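Local coordinates for protein ABC-type amino acid transport system, permease component (Caldanaerobacter subterraneus subsp. tengcongensis MB4, PDB 4YMU) that probably carries amino acids across the cell membrane as the permease subunit of an ABC transporter, and binds arginine within its membrane-spanning part, at residues 58-71 with 91-105. Numbering follows the deposited sequence.
Sequences YIEVIRGTPLLVQL and GVSALAINSSAYVAE. With ARG (arginine), chain I.
Ala101 sets its methyl into a hole formed by Tyr58, Ile59, Ile62 and Arg63, a knob small enough to bring its CA within 4.7 Å of Ile59 CA. This is the tight part of the contact: Ile62 CG2 lies 3.6 Å from Ala101 CB, and Ile62 CD1 reaches Ile97 CG2, 3.4 Å away. Beyond, Leu67 CD1 meets Leu95 CD2 (3.5 Å), and the small Ala94 leaves room for Leu71 CD2. With CG anti to the backbone N (chi1 177°), Tyr58 extends its hydroxyl to donate to Ser100 OG, at a doubtfully short 2.4 Å from OH; Ser100 OG in turn donates to Ile97 O, in the carbonyl plane, giving the buried hydroxyl an incoming and an outgoing bond.

Asn98 OD1 accepts from NE (2.8 Å) and NH1 of the bound arginine, and Leu67 N, just past the N-cap Pro66, donates to its OXT; Glu152 and Glu159 bond it too. The Tyr102 ring is sandwiched, Arg63 CG 3.8 Å from its centroid on one face, the ligand NE over the other. A serine in place of Tyr102 would probably leave the Arg63 chain and the ligand guanidinium without the surface they pack on.

The partly exposed end is looser: Glu105 CG lies over one face of the Arg63 guanidinium, its carboxylate salt-bridged to Arg108 and Lys44. Lys158 of the second subunit hydrogen-bonds Arg63 O. Helix 87-112 crosses helices 49-63 and 67-75, while helices 12-44 and 129-160 pack against Leu95.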
loop_
_atom_site.group_PDB
_atom_site.type_symbol
_atom_site.label_atom_id
_atom_site.label_comp_id
_atom_site.label_asym_id
_atom_site.label_seq_id
_atom_site.Cartn_x
_atom_site.Cartn_y
_atom_site.Cartn_z
ATOM N N TYR C 58 18.256 21.335 5.800
ATOM C CA TYR C 58 18.775 21.275 4.438
ATOM C C TYR C 58 17.739 20.690 3.490
ATOM O O TYR C 58 17.318 21.346 2.524
ATOM C CB TYR C 58 20.041 20.420 4.428
ATOM C CG TYR C 58 20.680 20.190 3.075
ATOM C CD1 TYR C 58 21.722 20.990 2.627
ATOM C CD2 TYR C 58 20.278 19.141 2.267
ATOM C CE1 TYR C 58 22.327 20.757 1.398
ATOM C CE2 TYR C 58 20.873 18.904 1.042
ATOM C CZ TYR C 58 21.895 19.711 0.612
ATOM O OH TYR C 58 22.479 19.467 -0.609
ATOM N N ILE C 59 17.337 19.450 3.781
ATOM C CA ILE C 59 16.350 18.718 2.982
ATOM C C ILE C 59 15.051 19.497 2.781
ATOM O O ILE C 59 14.595 19.700 1.647
ATOM C CB ILE C 59 16.039 17.362 3.635
ATOM C CG1 ILE C 59 17.288 16.480 3.600
ATOM C CG2 ILE C 59 14.868 16.676 2.937
ATOM C CD1 ILE C 59 17.170 15.227 4.404
ATOM N N GLU C 60 14.482 19.950 3.890
ATOM C CA GLU C 60 13.208 20.650 3.888
ATOM C C GLU C 60 13.278 21.918 3.046
ATOM O O GLU C 60 12.440 22.154 2.170
ATOM C CB GLU C 60 12.849 20.999 5.335
ATOM C CG GLU C 60 11.383 21.284 5.606
ATOM C CD GLU C 60 11.043 21.204 7.089
ATOM O OE1 GLU C 60 11.978 21.282 7.921
ATOM O OE2 GLU C 60 9.842 21.074 7.422
ATOM N N VAL C 61 14.322 22.708 3.284
ATOM C CA VAL C 61 14.490 23.988 2.608
ATOM C C VAL C 61 14.681 23.779 1.118
ATOM O O VAL C 61 14.047 24.451 0.317
ATOM C CB VAL C 61 15.641 24.818 3.209
ATOM C CG1 VAL C 61 16.057 25.913 2.249
ATOM C CG2 VAL C 61 15.209 25.414 4.542
ATOM N N ILE C 62 15.554 22.848 0.749
ATOM C CA ILE C 62 15.813 22.596 -0.664
ATOM C C ILE C 62 14.607 22.040 -1.432
ATOM O O ILE C 62 14.333 22.459 -2.561
ATOM C CB ILE C 62 17.045 21.723 -0.837
ATOM C CG1 ILE C 62 18.260 22.512 -0.369
ATOM C CG2 ILE C 62 17.219 21.323 -2.288
ATOM C CD1 ILE C 62 19.466 21.711 -0.343
ATOM N N ARG C 63 13.867 21.119 -0.821
ATOM C CA ARG C 63 12.716 20.559 -1.505
ATOM C C ARG C 63 11.551 21.539 -1.490
ATOM O O ARG C 63 10.698 21.519 -2.390
ATOM C CB ARG C 63 12.308 19.232 -0.859
ATOM C CG ARG C 63 13.378 18.151 -0.937
ATOM C CD ARG C 63 12.917 16.866 -0.273
ATOM N NE ARG C 63 11.766 16.277 -0.943
ATOM C CZ ARG C 63 10.638 15.961 -0.316
ATOM N NH1 ARG C 63 10.533 16.193 0.988
ATOM N NH2 ARG C 63 9.617 15.433 -0.991
ATOM N N GLY C 64 11.530 22.415 -0.488
ATOM C CA GLY C 64 10.406 23.320 -0.323
ATOM C C GLY C 64 10.598 24.635 -1.048
ATOM O O GLY C 64 9.833 25.590 -0.837
ATOM N N THR C 65 11.588 24.666 -1.944
ATOM C CA THR C 65 12.028 25.904 -2.585
ATOM C C THR C 65 12.426 25.652 -4.059
ATOM O O THR C 65 13.003 24.614 -4.381
ATOM C CB THR C 65 13.182 26.505 -1.733
ATOM O OG1 THR C 65 13.018 27.916 -1.601
ATOM C CG2 THR C 65 14.549 26.142 -2.274
ATOM N N PRO C 66 12.088 26.582 -4.970
ATOM C CA PRO C 66 12.248 26.305 -6.410
ATOM C C PRO C 66 13.694 26.082 -6.876
ATOM O O PRO C 66 14.627 26.743 -6.382
ATOM C CB PRO C 66 11.661 27.557 -7.080
ATOM C CG PRO C 66 10.742 28.143 -6.063
ATOM C CD PRO C 66 11.423 27.877 -4.742
ATOM N N LEU C 67 13.868 25.143 -7.810
ATOM C CA LEU C 67 15.177 24.853 -8.403
ATOM C C LEU C 67 15.750 26.110 -9.079
ATOM O O LEU C 67 16.948 26.353 -9.010
ATOM C CB LEU C 67 15.047 23.744 -9.450
ATOM C CG LEU C 67 16.208 22.795 -9.786
ATOM C CD1 LEU C 67 16.244 22.497 -11.278
ATOM C CD2 LEU C 67 17.564 23.239 -9.276
ATOM N N LEU C 68 14.895 26.876 -9.758
ATOM C CA LEU C 68 15.314 28.091 -10.461
ATOM C C LEU C 68 16.014 29.017 -9.486
ATOM O O LEU C 68 17.168 29.433 -9.716
ATOM C CB LEU C 68 14.104 28.821 -11.055
ATOM C CG LEU C 68 14.204 29.556 -12.401
ATOM C CD1 LEU C 68 13.272 30.756 -12.429
ATOM C CD2 LEU C 68 15.628 29.957 -12.774
ATOM N N VAL C 69 15.324 29.313 -8.385
ATOM C CA VAL C 69 15.860 30.207 -7.371
ATOM C C VAL C 69 17.232 29.749 -6.862
ATOM O O VAL C 69 18.117 30.567 -6.652
ATOM C CB VAL C 69 14.848 30.446 -6.232
ATOM C CG1 VAL C 69 15.478 31.171 -5.063
ATOM C CG2 VAL C 69 13.634 31.205 -6.756
ATOM N N GLN C 70 17.436 28.444 -6.755
ATOM C CA GLN C 70 18.726 27.907 -6.319
ATOM C C GLN C 70 19.794 28.131 -7.386
ATOM O O GLN C 70 20.937 28.503 -7.069
ATOM C CB GLN C 70 18.603 26.416 -5.990
ATOM C CG GLN C 70 17.717 26.122 -4.784
ATOM C CD GLN C 70 17.177 24.677 -4.736
ATOM O OE1 GLN C 70 16.081 24.432 -4.234
ATOM N NE2 GLN C 70 17.947 23.729 -5.261
ATOM N N LEU C 71 19.420 27.888 -8.644
ATOM C CA LEU C 71 20.311 28.108 -9.782
ATOM C C LEU C 71 20.819 29.546 -9.779
ATOM O O LEU C 71 22.027 29.793 -9.745
ATOM C CB LEU C 71 19.577 27.862 -11.101
ATOM C CG LEU C 71 20.303 27.198 -12.284
ATOM C CD1 LEU C 71 20.034 27.941 -13.586
ATOM C CD2 LEU C 71 21.787 27.011 -12.048
ATOM N N GLY C 91 25.210 25.100 -12.983
ATOM C CA GLY C 91 24.138 24.151 -13.230
ATOM C C GLY C 91 24.367 22.854 -12.474
ATOM O O GLY C 91 23.494 22.404 -11.735
ATOM N N VAL C 92 25.557 22.279 -12.641
ATOM C CA VAL C 92 25.940 21.057 -11.945
ATOM C C VAL C 92 25.756 21.184 -10.441
ATOM O O VAL C 92 25.145 20.322 -9.818
ATOM C CB VAL C 92 27.412 20.682 -12.221
ATOM C CG1 VAL C 92 27.912 19.675 -11.191
ATOM C CG2 VAL C 92 27.581 20.147 -13.631
ATOM N N SER C 93 26.273 22.266 -9.867
ATOM C CA SER C 93 26.148 22.505 -8.431
ATOM C C SER C 93 24.701 22.548 -7.965
ATOM O O SER C 93 24.324 21.890 -6.984
ATOM C CB SER C 93 26.808 23.832 -8.072
ATOM O OG SER C 93 28.204 23.746 -8.275
ATOM N N ALA C 94 23.903 23.341 -8.678
ATOM C CA ALA C 94 22.532 23.592 -8.288
ATOM C C ALA C 94 21.723 22.295 -8.365
ATOM O O ALA C 94 21.047 21.913 -7.405
ATOM C CB ALA C 94 21.928 24.672 -9.162
ATOM N N LEU C 95 21.812 21.629 -9.514
ATOM C CA LEU C 95 21.122 20.375 -9.757
ATOM C C LEU C 95 21.557 19.288 -8.766
ATOM O O LEU C 95 20.718 18.578 -8.226
ATOM C CB LEU C 95 21.378 19.902 -11.184
ATOM C CG LEU C 95 20.750 20.715 -12.303
ATOM C CD1 LEU C 95 20.949 19.997 -13.616
ATOM C CD2 LEU C 95 19.278 20.915 -12.034
ATOM N N ALA C 96 22.860 19.164 -8.529
ATOM C CA ALA C 96 23.360 18.178 -7.579
ATOM C C ALA C 96 22.849 18.441 -6.167
ATOM O O ALA C 96 22.597 17.504 -5.415
ATOM C CB ALA C 96 24.875 18.106 -7.596
ATOM N N ILE C 97 22.725 19.708 -5.791
ATOM C CA ILE C 97 22.222 20.031 -4.454
ATOM C C ILE C 97 20.730 19.680 -4.344
ATOM O O ILE C 97 20.299 18.954 -3.414
ATOM C CB ILE C 97 22.501 21.509 -4.092
ATOM C CG1 ILE C 97 23.946 21.681 -3.598
ATOM C CG2 ILE C 97 21.540 22.020 -3.049
ATOM C CD1 ILE C 97 24.467 23.129 -3.742
ATOM N N ASN C 98 19.951 20.179 -5.303
ATOM C CA ASN C 98 18.517 19.894 -5.357
ATOM C C ASN C 98 18.262 18.371 -5.269
ATOM O O ASN C 98 17.533 17.859 -4.381
ATOM C CB ASN C 98 17.958 20.494 -6.652
ATOM C CG ASN C 98 16.451 20.353 -6.775
ATOM O OD1 ASN C 98 15.960 19.511 -7.527
ATOM N ND2 ASN C 98 15.708 21.179 -6.045
ATOM N N SER C 99 18.939 17.657 -6.163
ATOM C CA SER C 99 18.874 16.219 -6.221
ATOM C C SER C 99 19.329 15.612 -4.910
ATOM O O SER C 99 18.821 14.580 -4.520
ATOM C CB SER C 99 19.722 15.666 -7.364
ATOM O OG SER C 99 19.575 14.254 -7.446
ATOM N N SER C 100 20.288 16.234 -4.232
ATOM C CA SER C 100 20.781 15.649 -2.987
ATOM C C SER C 100 19.642 15.606 -1.980
ATOM O O SER C 100 19.451 14.602 -1.280
ATOM C CB SER C 100 21.957 16.435 -2.405
ATOM O OG SER C 100 21.500 17.570 -1.693
ATOM N N ALA C 101 18.874 16.687 -1.910
ATOM C CA ALA C 101 17.748 16.681 -0.984
ATOM C C ALA C 101 16.738 15.573 -1.341
ATOM O O ALA C 101 16.346 14.728 -0.481
ATOM C CB ALA C 101 17.076 18.030 -0.953
ATOM N N TYR C 102 16.310 15.565 -2.603
ATOM C CA TYR C 102 15.299 14.575 -2.992
ATOM C C TYR C 102 15.791 13.130 -2.793
ATOM O O TYR C 102 15.028 12.256 -2.374
ATOM C CB TYR C 102 14.798 14.825 -4.416
ATOM C CG TYR C 102 13.942 16.072 -4.519
ATOM C CD1 TYR C 102 12.566 16.013 -4.335
ATOM C CD2 TYR C 102 14.518 17.318 -4.783
ATOM C CE1 TYR C 102 11.779 17.156 -4.426
ATOM C CE2 TYR C 102 13.744 18.467 -4.877
ATOM C CZ TYR C 102 12.376 18.388 -4.699
ATOM O OH TYR C 102 11.597 19.529 -4.787
ATOM N N VAL C 103 17.073 12.900 -3.065
ATOM C CA VAL C 103 17.695 11.592 -2.893
ATOM C C VAL C 103 17.773 11.167 -1.424
ATOM O O VAL C 103 17.522 10.000 -1.088
ATOM C CB VAL C 103 19.072 11.531 -3.567
ATOM C CG1 VAL C 103 19.915 10.378 -3.013
ATOM C CG2 VAL C 103 18.897 11.407 -5.073
ATOM N N ALA C 104 18.106 12.115 -0.554
ATOM C CA ALA C 104 18.080 11.861 0.879
ATOM C C ALA C 104 16.698 11.331 1.304
ATOM O O ALA C 104 16.587 10.309 2.030
ATOM C CB ALA C 104 18.425 13.131 1.645
ATOM N N GLU C 105 15.645 12.007 0.836
ATOM C CA GLU C 105 14.302 11.518 1.152
ATOM C C GLU C 105 14.042 10.129 0.595
ATOM O O GLU C 105 13.466 9.270 1.277
ATOM C CB GLU C 105 13.214 12.464 0.661
ATOM C CG GLU C 105 12.553 13.189 1.790
ATOM C CD GLU C 105 12.265 12.265 2.951
ATOM O OE1 GLU C 105 11.297 11.459 2.862
ATOM O OE2 GLU C 105 13.040 12.336 3.941
HETATM N N ARG I . 10.728 21.812 -10.612
HETATM C CA ARG I . 10.373 21.592 -9.209
HETATM C C ARG I . 11.105 22.542 -8.277
HETATM O O ARG I . 10.803 22.599 -7.078
HETATM C CB ARG I . 10.691 20.162 -8.779
HETATM C CG ARG I . 12.158 19.844 -8.666
HETATM C CD ARG I . 12.339 18.350 -8.454
HETATM N NE ARG I . 13.713 17.994 -8.125
HETATM C CZ ARG I . 14.173 16.750 -8.093
HETATM N NH1 ARG I . 15.443 16.521 -7.781
HETATM N NH2 ARG I . 13.366 15.736 -8.385
HETATM O OXT ARG I . 12.023 23.244 -8.702
#